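Local coordinates for protein hyaluronidase (Thermobaculum terrenum, PDB 5DIY) that probably hydrolyses O-linked N-acetylglucosamine from modified proteins, as a glycoside hydrolase of family 84, at residues N311-S314 / E320-Y323; C198-T203 / L316-P321. One frame throughout, in Å; residues are numbered along the deposited sequence.

Contact 1: residues N311-S314 / E320-Y323; sequences NTIS and EPAY
Ile313 and Thr312 close on Pro321, the N-cap residue of helix 322-336, within the linker that leads from helix 301-308 into that helix. The linker doubles back here, since Thr312 and Pro321 bring their CA atoms to 6.0 Å with eight residues between them. Ile313 shows how the turn is filled. From CB, CG2 takes the branch anti to the backbone N and stays clear of the opposing segment, while Ile313 CG1 leaves beside that N (chi1 -64°) and reaches Pro321 CD at 3.9 Å. The chain then runs on, and the terminal methyl Ile313 CD1 arrives at the same proline corner, 3.8 Å from Pro321 CD. That methyl also lies beside the carboxylate of Glu320, with Ile313 CD1 to Glu320 OE2 at 3.8 Å, a contact of van der Waals character. Glu320 starts away from the other segment, but the bend at chi2 (-69°) folds its carboxylate back beside the isoleucine; the second oxygen, OE1, accepts a hydrogen bond from the backbone N of Asp439. Arg435 also packs on Ile313, and Val440 of helix 440-451 meets Pro321, so the turn is covered by later parts of the helical region. No hydrogen bond joins the two segments, and their summed buried surface is modest, 157 Å². At the N-cap, Pro321 O is hydrogen-bonded to Thr325 OG1. Thr312 supplies the remaining touch: its hydroxyl is directed to the pyrrolidine ring and lies above its carbons, with Thr312 OG1 3.7 Å from Pro321 CA and 3.9 Å from Pro321 CB.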
loop_
_atom_site.group_PDB
_atom_site.type_symbol
_atom_site.label_atom_id
_atom_site.label_comp_id
_atom_site.label_asym_id
_atom_site.label_seq_id
_atom_site.Cartn_x
_atom_site.Cartn_y
_atom_site.Cartn_z
ATOM N N ASN C 311 6.400 8.259 -8.442
ATOM C CA ASN C 311 5.928 7.204 -7.539
ATOM C C ASN C 311 4.575 7.528 -6.906
ATOM O O ASN C 311 4.343 7.232 -5.729
ATOM C CB ASN C 311 6.977 6.950 -6.453
ATOM C CG ASN C 311 8.272 6.408 -7.021
ATOM O OD1 ASN C 311 8.370 5.227 -7.343
ATOM N ND2 ASN C 311 9.269 7.275 -7.160
ATOM N N THR C 312 3.677 8.121 -7.692
ATOM C CA THR C 312 2.356 8.505 -7.201
ATOM C C THR C 312 1.345 7.351 -7.195
ATOM O O THR C 312 0.389 7.400 -6.421
ATOM C CB THR C 312 1.760 9.678 -8.011
ATOM O OG1 THR C 312 1.683 9.325 -9.397
ATOM C CG2 THR C 312 2.608 10.914 -7.859
ATOM N N ILE C 313 1.562 6.320 -8.024
ATOM C CA ILE C 313 0.553 5.283 -8.245
ATOM C C ILE C 313 0.264 4.533 -6.934
ATOM O O ILE C 313 1.161 3.962 -6.308
ATOM C CB ILE C 313 0.918 4.281 -9.378
ATOM C CG1 ILE C 313 1.002 4.990 -10.735
ATOM C CG2 ILE C 313 -0.133 3.172 -9.472
ATOM C CD1 ILE C 313 1.672 4.177 -11.827
ATOM N N SER C 314 -0.998 4.575 -6.529
ATOM C CA SER C 314 -1.505 3.832 -5.377
ATOM C C SER C 314 -3.022 3.889 -5.430
ATOM O O SER C 314 -3.577 4.591 -6.272
ATOM C CB SER C 314 -1.018 4.455 -4.063
ATOM O OG SER C 314 -1.668 5.685 -3.802
ATOM N N GLU C 320 -2.224 7.303 -14.089
ATOM C CA GLU C 320 -0.830 7.365 -14.518
ATOM C C GLU C 320 -0.231 8.679 -14.001
ATOM O O GLU C 320 -0.953 9.663 -13.888
ATOM C CB GLU C 320 -0.722 7.243 -16.037
ATOM C CG GLU C 320 -0.937 5.822 -16.538
ATOM C CD GLU C 320 0.201 4.887 -16.136
ATOM O OE1 GLU C 320 1.306 4.990 -16.711
ATOM O OE2 GLU C 320 -0.003 4.054 -15.230
ATOM N N PRO C 321 1.067 8.686 -13.625
ATOM C CA PRO C 321 1.666 9.885 -13.013
ATOM C C PRO C 321 1.355 11.173 -13.774
ATOM O O PRO C 321 1.674 11.282 -14.958
ATOM C CB PRO C 321 3.160 9.571 -13.035
ATOM C CG PRO C 321 3.218 8.083 -12.885
ATOM C CD PRO C 321 1.995 7.539 -13.582
ATOM N N ALA C 322 0.722 12.128 -13.089
ATOM C CA ALA C 322 0.091 13.273 -13.759
ATOM C C ALA C 322 1.101 14.254 -14.345
ATOM O O ALA C 322 0.946 14.694 -15.488
ATOM C CB ALA C 322 -0.871 13.988 -12.817
ATOM N N TYR C 323 2.142 14.575 -13.576
ATOM C CA TYR C 323 3.161 15.525 -14.029
ATOM C C TYR C 323 3.803 15.086 -15.348
ATOM O O TYR C 323 3.865 15.866 -16.297
ATOM C CB TYR C 323 4.231 15.752 -12.947
ATOM C CG TYR C 323 5.350 16.698 -13.357
ATOM C CD1 TYR C 323 6.438 16.237 -14.105
ATOM C CD2 TYR C 323 5.327 18.041 -12.995
ATOM C CE1 TYR C 323 7.463 17.084 -14.479
ATOM C CE2 TYR C 323 6.349 18.899 -13.371
ATOM C CZ TYR C 323 7.416 18.415 -14.113
ATOM O OH TYR C 323 8.444 19.248 -14.490
#

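Contact 2: residues C198-T203 / L316-P321; sequences CSHEIT and LEPEEP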
loop_
_atom_site.group_PDB
_atom_site.type_symbol
_atom_site.label_atom_id
_atom_site.label_comp_id
_atom_site.label_asym_id
_atom_site.label_seq_id
_atom_site.Cartn_x
_atom_site.Cartn_y
_atom_site.Cartn_z
ATOM N N CYS C 198 -8.231 -1.681 -0.860
ATOM C CA CYS C 198 -7.424 -0.483 -0.687
ATOM C C CYS C 198 -8.278 0.672 -1.192
ATOM O O CYS C 198 -8.437 0.840 -2.400
ATOM C CB CYS C 198 -6.138 -0.600 -1.497
ATOM S SG CYS C 198 -5.179 -2.059 -1.075
ATOM N N SER C 199 -8.848 1.446 -0.266
ATOM C CA SER C 199 -9.879 2.426 -0.617
ATOM C C SER C 199 -9.276 3.717 -1.153
ATOM O O SER C 199 -8.314 4.242 -0.579
ATOM C CB SER C 199 -10.788 2.725 0.584
ATOM O OG SER C 199 -11.614 1.610 0.882
ATOM N N HIS C 200 -9.851 4.220 -2.247
ATOM C CA HIS C 200 -9.456 5.518 -2.801
ATOM C C HIS C 200 -9.775 6.633 -1.833
ATOM O O HIS C 200 -8.923 7.471 -1.537
ATOM C CB HIS C 200 -10.144 5.804 -4.139
ATOM C CG HIS C 200 -9.784 7.141 -4.717
ATOM N ND1 HIS C 200 -10.721 8.008 -5.237
ATOM C CD2 HIS C 200 -8.591 7.775 -4.815
ATOM C CE1 HIS C 200 -10.115 9.108 -5.652
ATOM N NE2 HIS C 200 -8.823 8.992 -5.404
ATOM N N GLU C 201 -11.011 6.630 -1.349
ATOM C CA GLU C 201 -11.482 7.623 -0.394
ATOM C C GLU C 201 -12.336 6.940 0.670
ATOM O O GLU C 201 -12.987 5.934 0.399
ATOM C CB GLU C 201 -12.300 8.706 -1.108
ATOM C CG GLU C 201 -13.387 8.149 -2.019
ATOM C CD GLU C 201 -14.328 9.209 -2.555
ATOM O OE1 GLU C 201 -13.916 10.390 -2.670
ATOM O OE2 GLU C 201 -15.483 8.847 -2.868
ATOM N N ILE C 202 -12.310 7.487 1.876
ATOM C CA ILE C 202 -13.191 7.029 2.954
ATOM C C ILE C 202 -13.970 8.251 3.438
ATOM O O ILE C 202 -13.383 9.188 3.983
ATOM C CB ILE C 202 -12.425 6.331 4.100
ATOM C CG1 ILE C 202 -11.538 5.208 3.536
ATOM C CG2 ILE C 202 -13.398 5.734 5.119
ATOM C CD1 ILE C 202 -10.801 4.402 4.583
ATOM N N THR C 203 -15.287 8.228 3.212
ATOM C CA THR C 203 -16.171 9.351 3.537
ATOM C C THR C 203 -16.977 9.106 4.817
ATOM O O THR C 203 -17.205 7.957 5.205
ATOM C CB THR C 203 -17.159 9.619 2.389
ATOM O OG1 THR C 203 -17.999 8.471 2.211
ATOM C CG2 THR C 203 -16.412 9.916 1.089
ATOM N N LEU C 316 -4.726 5.627 -3.536
ATOM C CA LEU C 316 -4.999 7.053 -3.313
ATOM C C LEU C 316 -4.859 7.896 -4.588
ATOM O O LEU C 316 -5.561 8.888 -4.747
ATOM C CB LEU C 316 -4.071 7.615 -2.233
ATOM C CG LEU C 316 -4.094 6.924 -0.865
ATOM C CD1 LEU C 316 -3.092 7.564 0.083
ATOM C CD2 LEU C 316 -5.489 6.954 -0.262
ATOM N N GLU C 317 -3.939 7.519 -5.474
ATOM C CA GLU C 317 -3.758 8.204 -6.753
ATOM C C GLU C 317 -3.605 7.151 -7.835
ATOM O O GLU C 317 -2.486 6.848 -8.238
ATOM C CB GLU C 317 -2.528 9.115 -6.721
ATOM C CG GLU C 317 -2.580 10.239 -5.703
ATOM C CD GLU C 317 -3.714 11.226 -5.930
ATOM O OE1 GLU C 317 -4.257 11.302 -7.052
ATOM O OE2 GLU C 317 -4.060 11.930 -4.965
ATOM N N PRO C 318 -4.729 6.566 -8.287
ATOM C CA PRO C 318 -4.650 5.422 -9.198
ATOM C C PRO C 318 -4.244 5.736 -10.652
ATOM O O PRO C 318 -3.869 4.818 -11.374
ATOM C CB PRO C 318 -6.069 4.849 -9.151
ATOM C CG PRO C 318 -6.931 6.029 -8.854
ATOM C CD PRO C 318 -6.122 6.898 -7.939
ATOM N N GLU C 319 -4.298 6.997 -11.074
ATOM C CA GLU C 319 -4.035 7.341 -12.485
ATOM C C GLU C 319 -2.545 7.275 -12.803
ATOM O O GLU C 319 -1.697 7.211 -11.907
ATOM C CB GLU C 319 -4.567 8.742 -12.824
ATOM C CG GLU C 319 -6.043 8.986 -12.520
ATOM C CD GLU C 319 -6.990 8.004 -13.186
ATOM O OE1 GLU C 319 -6.695 7.534 -14.306
ATOM O OE2 GLU C 319 -8.046 7.704 -12.585
ATOM N N GLU C 320 -2.224 7.303 -14.089
ATOM C CA GLU C 320 -0.830 7.365 -14.518
ATOM C C GLU C 320 -0.231 8.679 -14.001
ATOM O O GLU C 320 -0.953 9.663 -13.888
ATOM C CB GLU C 320 -0.722 7.243 -16.037
ATOM C CG GLU C 320 -0.937 5.822 -16.538
ATOM C CD GLU C 320 0.201 4.887 -16.136
ATOM O OE1 GLU C 320 1.306 4.990 -16.711
ATOM O OE2 GLU C 320 -0.003 4.054 -15.230
ATOM N N PRO C 321 1.067 8.686 -13.625
ATOM C CA PRO C 321 1.666 9.885 -13.013
ATOM C C PRO C 321 1.355 11.173 -13.774
ATOM O O PRO C 321 1.674 11.282 -14.958
ATOM C CB PRO C 321 3.160 9.571 -13.035
ATOM C CG PRO C 321 3.218 8.083 -12.885
ATOM C CD PRO C 321 1.995 7.539 -13.582
#
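His200 and Leu316 carry this contact between two loops, one following strand 189-192 of the TIM barrel and the other in the linker beyond helix 301-308; the CA atoms of His200 and Leu316 lie 4.7 Å apart. The polar part is a carbonyl set against an imidazole edge. With CG anti to the backbone N (chi1 179°), the His200 ring swings to Leu316, whose O stands near the ring plane at 3.2 Å from His200 CD2. Leu316 O is also 3.3 Å from His200 NE2, so it faces the CD2-NE2 side of the ring. Glu317 OE1 comes to 5.4 Å from His200 NE2, too far for pairing, though its charge might favour a protonated imidazole.

Van der Waals packing makes up the rest. Leu316 brings its CD2 methyl against two carbonyl oxygens of the barrel loop, 3.7 Å from His200 O and 3.9 Å from Ser199 O. Pro318 adds a lighter touch, its CD approaching the imidazole obliquely at 4.1 Å from His200 CD2. Cutting His200 back to an alanine would probably leave the Leu316 carbonyl without its imidazole neighbour and open a gap beside Pro318.

Outside partners hold the barrel loop: Arg243 bonds to Ser199 O and weakly to His200 O, the Ser199 hydroxyl bonds to Thr193 O and Asn196 O, and the ring of His242 meets that of His200 at about 60°. The chemistry thus implies a junction of packing and one carbonyl at an imidazole edge, where the oxygen's partial negative charge probably suits the polarised C-H of CD2.

In the fold
Both contacts use the linker between helices 301-308 and 322-336, and their centres are 10 Å apart. Along the chain, 198-203 comes first, in the loop after the sixth strand of the eight-stranded parallel barrel; 311-314 and 316-321 follow over a hundred residues later, then 320-323, which overlaps the latter and enters helix 322-336. Contact 1 folds the linker on itself, whereas contact 2 ties it to the barrel. They touch, Thr312 O lying 3.4 Å from Glu317 CB. The linker thus joins the barrel to the helical region. Contact 2 lies nearer the sugar site: the Ser199 side chain is about 9 Å from the bound N-acetylglucosamine and about 7 Å from the side chain of Asn223, which binds it.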